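Local coordinates for hydrogenase expression protein (PDB 3SB1) that is of unknown molecular function but probably takes part in the expression or maturation of hydrogenase, at residues L50-E55 / S67-S72; W115-N120 / T126-E131. All blocks are in the same frame, centred on the assembly; numbering follows the deposited sequence. Where two conformers were deposited one is given.

Contact 1. Residues L50-E55 / S67-S72; sequences LREIAE and STIDLS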
loop_
_atom_site.group_PDB
_atom_site.type_symbol
_atom_site.label_atom_id
_atom_site.label_comp_id
_atom_site.label_asym_id
_atom_site.label_seq_id
_atom_site.Cartn_x
_atom_site.Cartn_y
_atom_site.Cartn_z
ATOM N N LEU A 50 -0.765 23.348 5.647
ATOM C CA LEU A 50 0.524 22.980 5.057
ATOM C C LEU A 50 1.614 23.049 6.149
ATOM O O LEU A 50 2.511 22.203 6.193
ATOM C CB LEU A 50 0.885 23.824 3.846
ATOM C CG LEU A 50 -0.088 23.751 2.673
ATOM C CD1 LEU A 50 0.377 24.745 1.565
ATOM C CD2 LEU A 50 -0.317 22.313 2.171
ATOM N N ARG A 51 1.565 24.069 7.006
ATOM C CA ARG A 51 2.542 24.197 8.066
ATOM C C ARG A 51 2.433 23.023 9.032
ATOM O O ARG A 51 3.449 22.495 9.520
ATOM C CB ARG A 51 2.355 25.531 8.804
ATOM C CG ARG A 51 3.267 25.765 10.004
ATOM C CD ARG A 51 2.965 27.127 10.615
ATOM N NE ARG A 51 3.855 27.489 11.722
ATOM C CZ ARG A 51 3.596 27.269 13.015
ATOM N NH1 ARG A 51 4.466 27.664 13.945
ATOM N NH2 ARG A 51 2.469 26.669 13.391
ATOM N N GLU A 52 1.213 22.593 9.299
ATOM C CA GLU A 52 1.012 21.470 10.194
ATOM C C GLU A 52 1.622 20.229 9.609
ATOM O O GLU A 52 2.273 19.465 10.314
ATOM C CB GLU A 52 -0.467 21.261 10.503
ATOM C CG GLU A 52 -0.687 20.147 11.483
ATOM C CD GLU A 52 -2.089 20.062 12.045
ATOM O OE1 GLU A 52 -2.947 20.907 11.691
ATOM O OE2 GLU A 52 -2.315 19.124 12.859
ATOM N N ILE A 53 1.376 20.002 8.334
ATOM C CA ILE A 53 1.939 18.836 7.645
ATOM C C ILE A 53 3.451 18.853 7.736
ATOM O O ILE A 53 4.076 17.802 8.005
ATOM C CB ILE A 53 1.451 18.683 6.203
ATOM C CG1 ILE A 53 -0.049 18.399 6.124
ATOM C CG2 ILE A 53 2.251 17.585 5.478
ATOM C CD1 ILE A 53 -0.645 18.582 4.757
ATOM N N ALA A 54 4.060 20.015 7.486
ATOM C CA ALA A 54 5.520 20.123 7.545
ATOM C C ALA A 54 6.043 19.785 8.937
ATOM O O ALA A 54 7.079 19.127 9.051
ATOM C CB ALA A 54 6.006 21.480 7.081
ATOM N N GLU A 55 5.319 20.177 9.984
ATOM C CA GLU A 55 5.721 19.872 11.346
ATOM C C GLU A 55 5.579 18.375 11.620
ATOM O O GLU A 55 6.469 17.779 12.249
ATOM C CB GLU A 55 4.873 20.630 12.347
ATOM C CG GLU A 55 4.933 22.167 12.267
ATOM C CD GLU A 55 3.737 22.842 12.988
ATOM O OE1 GLU A 55 2.813 22.124 13.470
ATOM O OE2 GLU A 55 3.708 24.092 13.038
ATOM N N SER A 67 1.583 10.532 12.492
ATOM C CA SER A 67 0.621 11.499 12.980
ATOM C C SER A 67 -0.543 11.558 12.012
ATOM O O SER A 67 -0.419 11.103 10.884
ATOM C CB SER A 67 1.263 12.908 12.947
ATOM O OG SER A 67 2.373 13.006 13.815
ATOM N N THR A 68 -1.644 12.133 12.470
ATOM C CA THR A 68 -2.782 12.343 11.611
ATOM C C THR A 68 -3.366 13.723 11.817
ATOM O O THR A 68 -3.195 14.357 12.896
ATOM C CB THR A 68 -3.895 11.312 11.835
ATOM O OG1 THR A 68 -4.333 11.384 13.199
ATOM C CG2 THR A 68 -3.438 9.909 11.533
ATOM N N ILE A 69 -3.995 14.209 10.752
ATOM C CA ILE A 69 -4.758 15.460 10.740
ATOM C C ILE A 69 -6.171 15.035 10.329
ATOM O O ILE A 69 -6.395 14.598 9.191
ATOM C CB ILE A 69 -4.217 16.486 9.753
ATOM C CG1 ILE A 69 -2.806 16.854 10.176
ATOM C CG2 ILE A 69 -5.200 17.737 9.684
ATOM C CD1 ILE A 69 -2.072 17.694 9.149
ATOM N N ASP A 70 -7.084 15.099 11.287
ATOM C CA ASP A 70 -8.491 14.701 11.097
ATOM C C ASP A 70 -9.281 15.787 10.369
ATOM O O ASP A 70 -9.984 16.622 10.966
ATOM C CB ASP A 70 -9.153 14.404 12.445
ATOM C CG ASP A 70 -10.517 13.757 12.301
ATOM O OD1 ASP A 70 -11.028 13.626 11.159
ATOM O OD2 ASP A 70 -11.098 13.375 13.362
ATOM N N LEU A 71 -9.272 15.695 9.054
ATOM C CA LEU A 71 -9.916 16.646 8.208
ATOM C C LEU A 71 -11.416 16.754 8.402
ATOM O O LEU A 71 -11.958 17.861 8.392
ATOM C CB LEU A 71 -9.611 16.320 6.728
ATOM C CG LEU A 71 -8.159 16.393 6.255
ATOM C CD1 LEU A 71 -8.052 15.925 4.798
ATOM C CD2 LEU A 71 -7.575 17.816 6.388
ATOM N N SER A 72 -12.072 15.621 8.647
ATOM C CA SER A 72 -13.522 15.612 8.846
ATOM C C SER A 72 -13.941 16.447 10.033
ATOM O O SER A 72 -15.037 17.013 10.067
ATOM C CB SER A 72 -13.989 14.181 9.070
ATOM O OG SER A 72 -13.837 13.451 7.872
#
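Glu52 and Ile53, neighbours on one turn of the helix, both meet the side chain of Ile69 on the short strand 67-69, and these two pairs make up the whole contact. Leu50, at the start of the segment, turns from the strand and packs against Leu84 and Leu88 of helix 78-88. Two residues on, Glu52 points toward the strand. With CG anti to the backbone N (chi1 -177°) and the chain extended beyond it, the side chain runs out to meet Ile69 coming from the opposite direction. Its methylene CG lies 3.7 Å from Ile69 CD1, while the carboxylate oxygen OE2 reaches to 3.5 Å from Ile69 CG1. That oxygen is also hydrogen-bonded to NE2 of His56, one helical turn on, which helps to hold the acid beside the isoleucine and keeps its charged end paired at the partly exposed margin. Cutting this side chain back to an alanine is likely to uncover one flank of Ile69 and leave His56 without its carboxylate mate. Helix 48-63 and strand 67-69 follow each other in the chain, and the strand is outermost in the antiparallel sheet within this chain, so the contact lays the helix against that border. Ile53 supplies the buried half: its CG1 sits 3.7 Å from Ile69 CD1, the two side chains crossing at about a right angle. A branched, wholly apolar residue suits this place, because Ile53 also touches Val113 of the sheet, Leu88 of helix 78-88 and Leu153 of the second subunit. Ile69 is equally well chosen, since its slender CD1 end meets both the Glu52 methylene and Ile53 CG1.

Contact 2. Residues W115-N120 / T126-E131; sequences WIIHRN and TTQFIE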
loop_
_atom_site.group_PDB
_atom_site.type_symbol
_atom_site.label_atom_id
_atom_site.label_comp_id
_atom_site.label_asym_id
_atom_site.label_seq_id
_atom_site.Cartn_x
_atom_site.Cartn_y
_atom_site.Cartn_z
ATOM N N TRP A 115 -3.403 10.726 1.902
ATOM C CA TRP A 115 -4.811 11.208 2.010
ATOM C C TRP A 115 -5.681 9.950 2.121
ATOM O O TRP A 115 -5.692 9.123 1.210
ATOM C CB TRP A 115 -5.233 12.002 0.792
ATOM C CG TRP A 115 -6.505 12.755 0.971
ATOM C CD1 TRP A 115 -7.772 12.262 1.030
ATOM C CD2 TRP A 115 -6.625 14.188 1.068
ATOM N NE1 TRP A 115 -8.680 13.311 1.209
ATOM C CE2 TRP A 115 -7.991 14.493 1.187
ATOM C CE3 TRP A 115 -5.724 15.225 0.964
ATOM C CZ2 TRP A 115 -8.463 15.812 1.262
ATOM C CZ3 TRP A 115 -6.201 16.546 1.069
ATOM C CH2 TRP A 115 -7.561 16.807 1.207
ATOM N N ILE A 116 -6.398 9.841 3.231
ATOM C CA ILE A 116 -7.201 8.683 3.538
ATOM C C ILE A 116 -8.693 9.032 3.553
ATOM O O ILE A 116 -9.098 10.074 4.099
ATOM C CB ILE A 116 -6.810 8.175 4.944
ATOM C CG1 ILE A 116 -5.265 8.126 5.084
ATOM C CG2 ILE A 116 -7.493 6.846 5.252
ATOM C CD1 ILE A 116 -4.570 7.209 4.129
ATOM N N ILE A 117 -9.493 8.197 2.895
ATOM C CA ILE A 117 -10.938 8.362 2.932
ATOM C C ILE A 117 -11.563 6.989 3.158
ATOM O O ILE A 117 -11.217 6.021 2.440
ATOM C CB ILE A 117 -11.546 8.936 1.615
ATOM C CG1 ILE A 117 -10.970 10.288 1.244
ATOM C CG2 ILE A 117 -13.107 8.917 1.716
ATOM C CD1 ILE A 117 -11.271 10.688 -0.189
ATOM N N HIS A 118 -12.432 6.874 4.163
ATOM C CA HIS A 118 -13.223 5.640 4.308
ATOM C C HIS A 118 -14.687 5.949 4.019
ATOM O O HIS A 118 -15.219 6.903 4.511
ATOM C CB HIS A 118 -13.224 5.037 5.707
ATOM C CG HIS A 118 -13.967 3.753 5.760
ATOM N ND1 HIS A 118 -15.231 3.608 6.308
ATOM C CD2 HIS A 118 -13.638 2.537 5.245
ATOM C CE1 HIS A 118 -15.617 2.345 6.145
ATOM N NE2 HIS A 118 -14.678 1.691 5.510
ATOM N N ARG A 119 -15.304 5.113 3.181
ATOM C CA ARG A 119 -16.724 5.190 2.914
ATOM C C ARG A 119 -17.399 3.893 3.413
ATOM O O ARG A 119 -16.844 2.772 3.271
ATOM C CB ARG A 119 -16.994 5.320 1.416
ATOM C CG ARG A 119 -16.504 6.606 0.826
ATOM C CD ARG A 119 -16.692 6.617 -0.721
ATOM N NE ARG A 119 -16.095 7.827 -1.279
ATOM C CZ ARG A 119 -16.665 9.023 -1.306
ATOM N NH1 ARG A 119 -17.925 9.223 -0.901
ATOM N NH2 ARG A 119 -16.012 10.045 -1.852
ATOM N N ASN A 120 -18.600 4.040 3.958
ATOM C CA ASN A 120 -19.391 2.891 4.336
ATOM C C ASN A 120 -19.988 2.237 3.107
ATOM O O ASN A 120 -19.778 2.677 1.975
ATOM C CB ASN A 120 -20.421 3.186 5.413
ATOM C CG ASN A 120 -21.491 4.149 4.975
ATOM O OD1 ASN A 120 -21.744 4.335 3.763
ATOM N ND2 ASN A 120 -22.190 4.741 5.966
ATOM N N THR A 126 -17.135 8.234 6.253
ATOM C CA THR A 126 -17.132 8.115 7.737
ATOM C C THR A 126 -15.946 8.819 8.361
ATOM O O THR A 126 -16.010 9.233 9.547
ATOM C CB THR A 126 -17.146 6.667 8.242
ATOM O OG1 THR A 126 -15.954 5.986 7.878
ATOM C CG2 THR A 126 -18.402 5.907 7.696
ATOM N N THR A 127 -14.869 8.924 7.613
ATOM C CA THR A 127 -13.650 9.651 8.048
ATOM C C THR A 127 -12.824 10.025 6.837
ATOM O O THR A 127 -12.765 9.276 5.842
ATOM C CB THR A 127 -12.764 8.825 9.030
ATOM O OG1 THR A 127 -11.748 9.650 9.603
ATOM C CG2 THR A 127 -12.060 7.604 8.384
ATOM N N GLN A 128 -12.189 11.177 6.916
ATOM C CA GLN A 128 -11.254 11.659 5.885
ATOM C C GLN A 128 -10.143 12.303 6.698
ATOM O O GLN A 128 -10.407 13.135 7.554
ATOM C CB GLN A 128 -11.937 12.681 4.954
ATOM C CG GLN A 128 -11.083 13.170 3.943
ATOM C CD GLN A 128 -11.827 13.864 2.799
ATOM O OE1 GLN A 128 -11.346 13.824 1.671
ATOM N NE2 GLN A 128 -13.026 14.446 3.068
ATOM N N PHE A 129 -8.907 11.950 6.394
ATOM C CA PHE A 129 -7.781 12.458 7.128
ATOM C C PHE A 129 -6.497 12.318 6.403
ATOM O O PHE A 129 -6.375 11.543 5.432
ATOM C CB PHE A 129 -7.681 11.793 8.520
ATOM C CG PHE A 129 -7.412 10.300 8.520
ATOM C CD1 PHE A 129 -6.119 9.776 8.628
ATOM C CD2 PHE A 129 -8.470 9.374 8.412
ATOM C CE1 PHE A 129 -5.889 8.444 8.711
ATOM C CE2 PHE A 129 -8.222 7.997 8.442
ATOM C CZ PHE A 129 -6.934 7.516 8.563
ATOM N N ILE A 130 -5.533 13.118 6.849
ATOM C CA ILE A 130 -4.174 13.064 6.334
ATOM C C ILE A 130 -3.400 12.193 7.336
ATOM O O ILE A 130 -3.578 12.289 8.562
ATOM C CB ILE A 130 -3.457 14.432 6.285
ATOM C CG1 ILE A 130 -4.224 15.471 5.480
ATOM C CG2 ILE A 130 -2.050 14.236 5.682
ATOM C CD1 ILE A 130 -4.315 15.157 4.029
ATOM N N GLU A 131 -2.583 11.296 6.817
ATOM C CA GLU A 131 -1.718 10.465 7.676
ATOM C C GLU A 131 -0.295 10.742 7.250
ATOM O O GLU A 131 0.004 10.674 6.061
ATOM C CB GLU A 131 -2.090 8.996 7.579
ATOM C CG GLU A 131 -1.383 8.103 8.572
ATOM C CD GLU A 131 -1.931 6.638 8.539
ATOM O OE1 GLU A 131 -2.764 6.288 7.687
ATOM O OE2 GLU A 131 -1.537 5.856 9.408
#
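Ile116 and Phe129 form the tight middle of this antiparallel beta hairpin. As a hydrogen-bonded pair they exchange two backbone bonds, Ile116 N to Phe129 O at 2.8 Å and Phe129 N to Ile116 O at 3.0 Å. On one face of the sheet, Phe129 CG stands between its own backbone N and carbonyl carbon (chi1 64°), which swings the ring back over its partner. Ile116 CB then lies over the centre of the ring, 3.7 Å from the centroid, in a CH-pi contact. The opposite face, with Trp115, Gln128 and Ile130, is covered by helix 78-88. There the Trp115 indole sends NE1 to Gln128 OE1 at 2.8 Å (N-H...O 154°). The oxygen lies in the ring plane, at the edge, with the amide turned 78° from the indole. In the conformer given, Ile130 CD1 packs obliquely on the same ring, and Arg85 adds a cation-pi contact. Toward the turn the packing thins and side chains become more polar and exposed. His118 ND1 and Thr126 OG1 share a hydrogen bond of 2.9 Å in the imidazole plane, either able to donate, while His118 NE2 is bound by the carbonyl of Asp100. Farther out, Thr126 CG2 barely meets Asn120 CB at 4.1 Å. The glutamine thus gives the buried indole N-H an acceptor beneath the helix, and near the turn the two-sided grip on His118 probably limits rotation of its ring.

Overall arrangement
The two contacts meet on one antiparallel sheet, in which strands 67-69 and 125-132 are neighbours: Ile69 O probably accepts a hydrogen bond from Ile130 N, and Ser72 N probably gives one to Gln128 O. Contact 1 is small but buried; it attaches a helix to the sheet border through a mainly apolar touch without cross-segment hydrogen bonds, and its helix also packs on the second subunit. Contact 2, about 13 Å away between centres, is larger and only partly buried. It lies inside the sheet, bonded along its length by backbone pairs, and runs from a buried end to a polar, partly exposed turn that no other chain of the assembly touches.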